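Local coordinates for BB0689 (Borrelia burgdorferi, PDB 4D53), which is an outer surface lipoprotein of the bacterial CAP superfamily whose precise function remains uncertain, at residues T63-Q66 against R67-Y71. Sequence-based numbering, arbitrary orientation.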
# COMPACT_ATOMS: atom_id res chain seq x y z
N THR A 63 -6.42 7.96 10.45
CA THR A 63 -6.26 6.53 10.38
C THR A 63 -6.43 6.08 8.90
O THR A 63 -6.98 6.80 8.07
CB THR A 63 -7.34 5.90 11.24
OG1 THR A 63 -7.14 4.51 11.27
CG2 THR A 63 -8.64 6.07 10.61
N PRO A 64 -5.98 4.86 8.55
CA PRO A 64 -6.20 4.40 7.16
C PRO A 64 -7.64 4.46 6.71
O PRO A 64 -7.91 4.97 5.61
CB PRO A 64 -5.73 2.95 7.20
CG PRO A 64 -4.70 2.95 8.28
CD PRO A 64 -5.19 3.89 9.31
N MET A 65 -8.56 3.96 7.54
CA MET A 65 -10.03 4.04 7.16
C MET A 65 -10.51 5.46 6.90
O MET A 65 -11.18 5.75 5.91
CB MET A 65 -10.94 3.40 8.22
CG MET A 65 -12.41 3.29 7.77
SD MET A 65 -12.87 1.60 7.29
CE MET A 65 -12.67 0.73 8.85
N GLN A 66 -10.11 6.38 7.78
CA GLN A 66 -10.47 7.77 7.66
C GLN A 66 -9.89 8.39 6.42
O GLN A 66 -10.52 9.17 5.75
CB GLN A 66 -9.93 8.42 8.92
CG GLN A 66 -10.17 9.85 9.26
CD GLN A 66 -9.76 10.13 10.73
OE1 GLN A 66 -9.70 9.21 11.60
NE2 GLN A 66 -9.47 11.40 11.02
N ARG A 67 -8.64 8.02 6.06
CA ARG A 67 -8.04 8.56 4.88
C ARG A 67 -8.80 8.07 3.63
O ARG A 67 -8.93 8.79 2.67
CB ARG A 67 -6.55 8.16 4.77
CG ARG A 67 -5.74 8.97 5.74
CD ARG A 67 -4.25 8.86 5.59
NE ARG A 67 -3.77 7.52 5.85
CZ ARG A 67 -3.44 7.04 7.06
NH1 ARG A 67 -3.56 7.75 8.17
NH2 ARG A 67 -3.01 5.81 7.20
N ILE A 68 -9.23 6.82 3.63
CA ILE A 68 -10.00 6.31 2.50
C ILE A 68 -11.41 6.96 2.48
O ILE A 68 -11.90 7.34 1.41
CB ILE A 68 -10.15 4.78 2.53
CG1 ILE A 68 -8.74 4.13 2.38
CG2 ILE A 68 -11.06 4.33 1.36
CD1 ILE A 68 -8.67 2.69 2.80
N HIS A 69 -12.02 7.12 3.65
CA HIS A 69 -13.37 7.73 3.72
C HIS A 69 -13.42 9.17 3.28
O HIS A 69 -14.48 9.68 2.98
CB HIS A 69 -13.98 7.63 5.08
CG HIS A 69 -14.53 6.30 5.37
ND1 HIS A 69 -14.99 5.95 6.62
CD2 HIS A 69 -14.65 5.20 4.60
CE1 HIS A 69 -15.40 4.69 6.59
NE2 HIS A 69 -15.19 4.22 5.38
N LYS A 70 -12.29 9.82 3.17
CA LYS A 70 -12.29 11.15 2.59
C LYS A 70 -12.72 11.16 1.14
O LYS A 70 -13.23 12.15 0.67
CB LYS A 70 -10.89 11.77 2.73
CG LYS A 70 -10.55 12.87 1.76
CD LYS A 70 -9.26 13.59 2.16
CE LYS A 70 -8.93 14.76 1.24
NZ LYS A 70 -7.57 15.28 1.58
N TYR A 71 -12.47 10.08 0.42
CA TYR A 71 -12.90 9.96 -0.94
C TYR A 71 -14.01 9.00 -1.14
O TYR A 71 -14.70 9.13 -2.15
CB TYR A 71 -11.76 9.52 -1.80
CG TYR A 71 -10.71 10.54 -1.84
CD1 TYR A 71 -10.95 11.77 -2.46
CD2 TYR A 71 -9.48 10.35 -1.21
CE1 TYR A 71 -9.99 12.76 -2.49
CE2 TYR A 71 -8.49 11.32 -1.27
CZ TYR A 71 -8.76 12.52 -1.91
OH TYR A 71 -7.83 13.54 -1.93
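R67 folds back over the T63–P64 peptide at the start of the short helix 64-69, which in this CAP domain lies beside helix 36-52 and strand 75-84. R67 N donates to T63 O (2.9 Å), closing the first turn from the N-cap residue T63; the ring nitrogen of P64 has no hydrogen to give. A bend at chi3 (-64°) lays the guanidinium with one face over T63 C and P64 N, and R67 NH2 comes within 3.5 Å of P64 CG. Three polar partners hold the group: NH1 bonds T62 OG1, while NH2 bonds H57 O and forms a salt bridge with E80. I68 continues the turn through I68 N to P64 O (3.0 Å); its buried side chain meets F75 and T78 of the strand and L38 of the helix. H69 N reaches M65 O at 2.8 Å, and NE2 bonds F75 O, which should help fix the ring's rotation. Beside H69, the M65 side chain runs the same way: its CG makes a CH-pi contact over the imidazole face, 3.8 Å from the centroid, while SD sits obliquely at 4.5 Å. K70 adds a weak bond to Q66 O, and Y71 N turns back to I68 O at 3.0 Å.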